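Local coordinates for protein amidohydrolase (Thermotoga maritima, PDB 3OOQ) that is probably a metal-dependent hydrolase of the amidohydrolase superfamily, tentatively assigned allantoinase activity, at residues Glu105-Thr113 with Val375-Phe386; Leu286-Leu294 with Gln318-Ala327. All blocks are in the same frame, centred on the assembly; numbering follows the deposited sequence.

Contact 1 of 2, residues Glu105-Thr113 with Val375-Phe386; sequences ERALAGGVT and VERVYIDGVEVF
One face of the Phe-386 ring lies against the end of helix 103-108: CA of Ala-109 sits over it, offset toward the rim, and Ala-109 CB is 3.7 Å from Phe-386 CZ. At the ring edge, near its plane, Glu-105 brings a carboxylate turned 62° from the ring, with OE2 3.8 Å from CD1 of Phe-386; the carbonyl O of Val-375 lies in plane at another part of the edge. CG anti to the backbone N (chi1 -163°) swings Glu-105 toward the ring. Deeper in, the CD2 branch of Leu-108 enters between three side chains, 3.9 Å from Ile-380 CD1 and 4.0 Å from Val-378 CG1, with Val-385 CG2 a little farther off. Thr-113 turns its methyl, not its hydroxyl, to the hairpin, CG2 standing 3.5 Å from CG1 of Val-378. No direct hydrogen bond joins the segments; one water bridges them, donating to Ala-109 O (2.7 Å) and accepting from Val-375 N (2.9 Å). The helix ends in a Schellman motif (Val-112 N to Ala-107 O, Gly-111 N to Leu-108 O). In the hairpin, Val-385 and Phe-386 form a classic beta bulge opposite Val-378; a type I' turn joins its strands.

Contact 2 of 2, residues Leu286-Leu294 with Gln318-Ala327; sequences LTMETIAKL and QAATAMRYGA
Selenomethionine Met-288 reaches across the face of Tyr-325, its CB 3.8 Å from the ring centroid and 27° off the normal, a CH-pi contact. Its selenium follows obliquely, 4.5 Å from the same centroid, in a Met-aromatic contact. With CG anti to the backbone N (chi1 -151°) and a bend at chi2, the chain runs past the ring toward helix 315-321, where CE meets the aliphatic CG of Gln-318 at 3.6 Å and SE touches the Thr-321 methyl. Ala-322 CB fills the inner side of this tight part, 3.6 Å from Ile-291 CD1 and also against CG of Met-288; Ile-291 uses its other branch, CG2, on Ala-327 CB. Toward the exposed side the fit is looser: Glu-289 lays CG near Tyr-325 CB at 4.1 Å, and Ala-292 CB only skirts the carbonyls of Tyr-325 and Gly-326. A water joins the two backbones here, donating to Met-288 O and to Tyr-325 O (2.7 Å each) and accepting from Ala-292 N. Thr-287 OG1 caps the turn into helix 290-297 by accepting from Glu-289 N. Phe-314 of the second subunit packs on Tyr-325, and the Gln-318 amide bonds to the backbone of Leu-274, Leu-275 and Met-304. Flanking the contact are helix 329-334, whose Leu-332 packs on Ile-291, Ala-322 and Ala-327, and strand 301-303, whose Leu-303 touches Gln-318.

Both contacts are largely buried with an exposed margin, yet they share no secondary-structure element; their centres are 26 Å apart and their nearest atoms about 9 Å. Contact 1 sets a helix end and the start of strand 112-117 against a hairpin of the same large mixed sheet, whereas contact 2 joins the start of helix 290-297 with the end of helix 315-321 and the turn after it. Each contact has one aromatic ring; around it, contact 1 gathers leucine, valine and isoleucine branches, contact 2 a selenomethionine, an isoleucine and alanines. Neither has a direct hydrogen bond across it, and each has a backbone-bridging water. Contact 2 adjoins the second subunit through five residues, contact 1 through one.

Contact 1 of 2, residues Glu105-Thr113 with Val375-Phe386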
# COMPACT_ATOMS: atom_id res chain seq x y z
N GLU F 105 -42.13 6.53 4.97
CA GLU F 105 -43.49 6.60 4.44
C GLU F 105 -43.89 5.22 3.90
O GLU F 105 -45.06 4.83 3.92
CB GLU F 105 -43.59 7.68 3.34
CG GLU F 105 -45.00 8.12 3.01
CD GLU F 105 -45.57 9.16 3.98
OE1 GLU F 105 -44.95 9.44 5.04
OE2 GLU F 105 -46.67 9.69 3.68
N ARG F 106 -42.90 4.47 3.42
CA ARG F 106 -43.13 3.13 2.91
C ARG F 106 -43.44 2.16 4.05
O ARG F 106 -44.27 1.27 3.88
CB ARG F 106 -41.93 2.65 2.08
CG ARG F 106 -41.77 3.39 0.75
CD ARG F 106 -40.48 2.98 0.03
NE ARG F 106 -40.37 3.64 -1.27
CZ ARG F 106 -39.32 4.35 -1.69
NH1 ARG F 106 -38.23 4.50 -0.95
NH2 ARG F 106 -39.36 4.89 -2.90
N ALA F 107 -42.80 2.34 5.21
CA ALA F 107 -43.08 1.50 6.39
C ALA F 107 -44.51 1.73 6.95
O ALA F 107 -45.20 0.78 7.33
CB ALA F 107 -42.05 1.73 7.47
N LEU F 108 -44.92 2.99 6.99
CA LEU F 108 -46.30 3.36 7.32
C LEU F 108 -47.29 2.72 6.34
O LEU F 108 -48.31 2.17 6.77
CB LEU F 108 -46.45 4.89 7.37
CG LEU F 108 -45.71 5.63 8.51
CD1 LEU F 108 -45.66 7.14 8.25
CD2 LEU F 108 -46.33 5.35 9.88
N ALA F 109 -47.00 2.77 5.05
CA ALA F 109 -47.81 2.09 4.04
C ALA F 109 -47.84 0.55 4.22
O ALA F 109 -48.66 -0.13 3.58
CB ALA F 109 -47.34 2.48 2.59
N GLY F 110 -46.95 0.01 5.05
CA GLY F 110 -47.01 -1.40 5.43
C GLY F 110 -47.51 -1.62 6.86
O GLY F 110 -47.49 -2.74 7.37
N GLY F 111 -47.92 -0.54 7.50
CA GLY F 111 -48.59 -0.63 8.79
C GLY F 111 -47.69 -0.65 10.00
O GLY F 111 -48.14 -0.99 11.08
N VAL F 112 -46.42 -0.28 9.82
CA VAL F 112 -45.46 -0.21 10.91
C VAL F 112 -45.38 1.21 11.48
O VAL F 112 -45.16 2.18 10.75
CB VAL F 112 -44.04 -0.65 10.45
CG1 VAL F 112 -43.06 -0.63 11.62
CG2 VAL F 112 -44.10 -2.06 9.86
N THR F 113 -45.53 1.33 12.80
CA THR F 113 -45.58 2.66 13.40
C THR F 113 -44.43 2.94 14.37
O THR F 113 -44.04 4.09 14.54
CB THR F 113 -46.92 2.90 14.12
OG1 THR F 113 -47.13 1.87 15.09
CG2 THR F 113 -48.07 2.91 13.13
N VAL F 375 -53.06 -0.64 3.21
CA VAL F 375 -53.22 0.33 4.28
C VAL F 375 -53.95 1.56 3.76
O VAL F 375 -53.49 2.22 2.84
CB VAL F 375 -51.87 0.74 4.87
CG1 VAL F 375 -52.02 1.94 5.82
CG2 VAL F 375 -51.24 -0.44 5.59
N GLU F 376 -55.10 1.87 4.36
CA GLU F 376 -55.84 3.06 3.96
C GLU F 376 -55.46 4.29 4.77
O GLU F 376 -55.44 5.39 4.24
CB GLU F 376 -57.35 2.79 4.01
CG GLU F 376 -57.74 1.64 3.06
CD GLU F 376 -59.23 1.45 2.90
OE1 GLU F 376 -60.00 2.13 3.62
OE2 GLU F 376 -59.62 0.61 2.05
N ARG F 377 -55.18 4.10 6.06
CA ARG F 377 -54.86 5.22 6.95
C ARG F 377 -54.03 4.74 8.11
O ARG F 377 -54.17 3.59 8.52
CB ARG F 377 -56.12 5.84 7.55
CG ARG F 377 -56.95 6.67 6.60
CD ARG F 377 -57.98 7.42 7.38
NE ARG F 377 -59.04 7.99 6.55
CZ ARG F 377 -60.06 8.68 7.02
NH1 ARG F 377 -60.17 8.90 8.33
NH2 ARG F 377 -60.98 9.16 6.19
N VAL F 378 -53.21 5.63 8.67
CA VAL F 378 -52.43 5.33 9.86
C VAL F 378 -52.51 6.53 10.80
O VAL F 378 -52.33 7.67 10.36
CB VAL F 378 -50.92 5.05 9.55
CG1 VAL F 378 -50.14 4.68 10.86
CG2 VAL F 378 -50.78 3.93 8.52
N TYR F 379 -52.80 6.24 12.07
CA TYR F 379 -52.79 7.23 13.12
C TYR F 379 -51.68 6.83 14.07
O TYR F 379 -51.45 5.64 14.27
CB TYR F 379 -54.12 7.24 13.87
CG TYR F 379 -55.32 7.64 13.02
CD1 TYR F 379 -55.94 6.71 12.17
CD2 TYR F 379 -55.84 8.93 13.07
CE1 TYR F 379 -57.03 7.06 11.38
CE2 TYR F 379 -56.96 9.30 12.28
CZ TYR F 379 -57.54 8.35 11.45
OH TYR F 379 -58.63 8.68 10.69
N ILE F 380 -51.00 7.83 14.62
CA ILE F 380 -49.99 7.63 15.66
C ILE F 380 -50.31 8.67 16.72
O ILE F 380 -50.48 9.85 16.40
CB ILE F 380 -48.55 7.83 15.11
CG1 ILE F 380 -48.19 6.67 14.17
CG2 ILE F 380 -47.53 7.94 16.26
CD1 ILE F 380 -46.79 6.73 13.54
N ASP F 381 -50.44 8.26 17.98
CA ASP F 381 -50.94 9.16 19.04
C ASP F 381 -52.24 9.87 18.61
O ASP F 381 -52.44 11.05 18.90
CB ASP F 381 -49.87 10.20 19.41
CG ASP F 381 -48.58 9.57 19.88
OD1 ASP F 381 -48.62 8.50 20.55
OD2 ASP F 381 -47.52 10.15 19.61
N GLY F 382 -53.09 9.13 17.92
CA GLY F 382 -54.41 9.61 17.53
C GLY F 382 -54.41 10.67 16.44
O GLY F 382 -55.42 11.31 16.20
N VAL F 383 -53.26 10.84 15.79
CA VAL F 383 -53.07 11.82 14.72
C VAL F 383 -52.81 11.07 13.42
O VAL F 383 -51.94 10.18 13.37
CB VAL F 383 -51.90 12.81 15.04
CG1 VAL F 383 -51.64 13.76 13.87
CG2 VAL F 383 -52.18 13.60 16.32
N GLU F 384 -53.57 11.40 12.39
CA GLU F 384 -53.36 10.80 11.06
C GLU F 384 -51.99 11.22 10.52
O GLU F 384 -51.68 12.41 10.47
CB GLU F 384 -54.49 11.20 10.10
CG GLU F 384 -54.52 10.37 8.82
CD GLU F 384 -55.57 10.84 7.83
OE1 GLU F 384 -56.56 11.48 8.23
OE2 GLU F 384 -55.40 10.57 6.63
N VAL F 385 -51.17 10.24 10.16
CA VAL F 385 -49.83 10.47 9.59
C VAL F 385 -49.69 9.86 8.20
O VAL F 385 -48.67 10.04 7.52
CB VAL F 385 -48.67 9.97 10.53
CG1 VAL F 385 -48.58 10.84 11.79
CG2 VAL F 385 -48.85 8.49 10.89
N PHE F 386 -50.70 9.10 7.78
CA PHE F 386 -50.73 8.52 6.45
C PHE F 386 -52.17 8.32 5.94
O PHE F 386 -53.06 7.97 6.72
CB PHE F 386 -49.95 7.20 6.44
CG PHE F 386 -49.96 6.49 5.11
CD1 PHE F 386 -48.95 6.71 4.17
CD2 PHE F 386 -50.98 5.59 4.79
CE1 PHE F 386 -48.95 6.05 2.93
CE2 PHE F 386 -51.00 4.93 3.56
CZ PHE F 386 -49.97 5.15 2.62
O HOH W 1 -50.54 -0.48 1.73

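Contact 2 of 2, residues Leu286-Leu294 with Gln318-Ala327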
# COMPACT_ATOMS: atom_id res chain seq x y z
N LEU F 286 -30.67 -21.43 9.10
CA LEU F 286 -31.82 -20.54 9.23
C LEU F 286 -33.06 -21.24 8.66
O LEU F 286 -33.00 -21.85 7.61
CB LEU F 286 -31.57 -19.20 8.50
CG LEU F 286 -32.63 -18.11 8.33
CD1 LEU F 286 -31.94 -16.79 8.00
CD2 LEU F 286 -33.54 -18.41 7.19
N THR F 287 -34.17 -21.16 9.39
CA THR F 287 -35.44 -21.72 8.95
C THR F 287 -36.60 -20.90 9.49
O THR F 287 -36.58 -20.43 10.64
CB THR F 287 -35.61 -23.22 9.32
OG1 THR F 287 -36.96 -23.63 9.03
CG2 THR F 287 -35.31 -23.46 10.82
N MSE F 288 -37.61 -20.73 8.65
CA MSE F 288 -38.82 -20.04 9.06
C MSE F 288 -39.62 -20.85 10.09
O MSE F 288 -40.47 -20.30 10.79
CB MSE F 288 -39.67 -19.74 7.85
CG MSE F 288 -40.50 -18.52 8.06
SE MSE F 288 -40.53 -17.56 6.42
CE MSE F 288 -40.76 -15.79 7.15
N GLU F 289 -39.31 -22.14 10.17
CA GLU F 289 -39.88 -23.03 11.19
C GLU F 289 -39.53 -22.64 12.62
O GLU F 289 -40.16 -23.12 13.57
CB GLU F 289 -39.41 -24.45 10.94
CG GLU F 289 -39.97 -25.07 9.68
CD GLU F 289 -39.77 -26.56 9.64
OE1 GLU F 289 -38.75 -27.04 10.19
OE2 GLU F 289 -40.63 -27.26 9.08
N THR F 290 -38.51 -21.80 12.77
CA THR F 290 -38.07 -21.35 14.08
C THR F 290 -39.18 -20.62 14.86
O THR F 290 -39.27 -20.74 16.08
CB THR F 290 -36.76 -20.49 13.97
OG1 THR F 290 -36.06 -20.53 15.21
CG2 THR F 290 -37.06 -19.03 13.63
N ILE F 291 -40.04 -19.89 14.15
CA ILE F 291 -41.14 -19.20 14.79
C ILE F 291 -41.98 -20.23 15.59
O ILE F 291 -42.08 -20.14 16.82
CB ILE F 291 -41.99 -18.40 13.79
CG1 ILE F 291 -41.20 -17.17 13.28
CG2 ILE F 291 -43.34 -17.98 14.41
CD1 ILE F 291 -41.80 -16.49 12.06
N ALA F 292 -42.50 -21.22 14.88
CA ALA F 292 -43.27 -22.31 15.48
C ALA F 292 -42.51 -22.97 16.62
O ALA F 292 -43.06 -23.16 17.71
CB ALA F 292 -43.61 -23.35 14.42
N LYS F 293 -41.24 -23.30 16.37
CA LYS F 293 -40.46 -24.07 17.31
C LYS F 293 -40.28 -23.32 18.62
O LYS F 293 -40.47 -23.89 19.70
CB LYS F 293 -39.12 -24.49 16.72
CG LYS F 293 -39.26 -25.45 15.55
CD LYS F 293 -37.93 -25.75 14.87
CE LYS F 293 -38.08 -26.95 13.95
NZ LYS F 293 -36.98 -27.90 14.17
N LEU F 294 -39.94 -22.05 18.53
CA LEU F 294 -39.70 -21.26 19.72
C LEU F 294 -41.00 -21.02 20.46
O LEU F 294 -41.06 -21.20 21.68
CB LEU F 294 -38.96 -19.96 19.39
CG LEU F 294 -37.53 -20.19 18.86
CD1 LEU F 294 -36.82 -18.89 18.54
CD2 LEU F 294 -36.72 -21.00 19.87
N GLN F 318 -43.39 -10.93 5.28
CA GLN F 318 -42.56 -11.89 5.99
C GLN F 318 -43.38 -12.70 7.01
O GLN F 318 -43.29 -13.93 7.04
CB GLN F 318 -41.40 -11.20 6.71
CG GLN F 318 -40.54 -12.23 7.46
CD GLN F 318 -39.32 -11.65 8.13
OE1 GLN F 318 -38.25 -12.24 8.05
NE2 GLN F 318 -39.47 -10.51 8.82
N ALA F 319 -44.18 -12.03 7.83
CA ALA F 319 -45.01 -12.73 8.82
C ALA F 319 -45.94 -13.72 8.13
O ALA F 319 -45.90 -14.91 8.43
CB ALA F 319 -45.78 -11.76 9.68
N ALA F 320 -46.75 -13.23 7.18
CA ALA F 320 -47.68 -14.09 6.43
C ALA F 320 -47.03 -15.35 5.88
O ALA F 320 -47.56 -16.44 6.01
CB ALA F 320 -48.35 -13.31 5.34
N THR F 321 -45.85 -15.19 5.28
CA THR F 321 -45.11 -16.31 4.67
C THR F 321 -44.79 -17.39 5.70
O THR F 321 -44.70 -18.58 5.36
CB THR F 321 -43.81 -15.80 4.01
OG1 THR F 321 -44.16 -14.94 2.92
CG2 THR F 321 -42.95 -16.95 3.48
N ALA F 322 -44.66 -17.00 6.96
CA ALA F 322 -44.35 -18.00 7.99
C ALA F 322 -45.48 -19.01 8.15
O ALA F 322 -45.24 -20.12 8.64
CB ALA F 322 -43.98 -17.34 9.30
N MSE F 323 -46.69 -18.67 7.71
CA MSE F 323 -47.81 -19.63 7.68
C MSE F 323 -47.54 -20.83 6.78
O MSE F 323 -48.20 -21.86 6.91
CB MSE F 323 -49.14 -18.96 7.29
CG MSE F 323 -49.60 -17.92 8.29
SE MSE F 323 -51.40 -17.20 8.00
CE MSE F 323 -51.18 -16.37 6.24
N ARG F 324 -46.56 -20.72 5.89
CA ARG F 324 -46.09 -21.89 5.13
C ARG F 324 -45.16 -22.79 5.92
O ARG F 324 -44.74 -23.83 5.40
CB ARG F 324 -45.35 -21.48 3.85
CG ARG F 324 -46.11 -20.55 2.98
CD ARG F 324 -45.56 -20.49 1.58
NE ARG F 324 -46.64 -20.04 0.71
CZ ARG F 324 -46.50 -19.63 -0.54
NH1 ARG F 324 -45.30 -19.58 -1.13
NH2 ARG F 324 -47.58 -19.27 -1.20
N TYR F 325 -44.80 -22.37 7.14
CA TYR F 325 -43.81 -23.11 7.95
C TYR F 325 -44.32 -23.40 9.37
O TYR F 325 -43.55 -23.39 10.35
CB TYR F 325 -42.47 -22.36 7.97
CG TYR F 325 -41.96 -22.08 6.57
CD1 TYR F 325 -42.32 -20.91 5.91
CD2 TYR F 325 -41.17 -23.01 5.90
CE1 TYR F 325 -41.87 -20.64 4.62
CE2 TYR F 325 -40.71 -22.76 4.60
CZ TYR F 325 -41.07 -21.57 3.97
OH TYR F 325 -40.64 -21.30 2.68
N GLY F 326 -45.63 -23.64 9.47
CA GLY F 326 -46.26 -24.12 10.71
C GLY F 326 -46.70 -23.06 11.70
O GLY F 326 -47.20 -23.40 12.77
N ALA F 327 -46.54 -21.79 11.34
CA ALA F 327 -46.89 -20.68 12.22
C ALA F 327 -48.34 -20.25 12.03
O ALA F 327 -48.84 -20.22 10.91
CB ALA F 327 -45.95 -19.50 11.99
O HOH W 2 -42.82 -21.22 11.84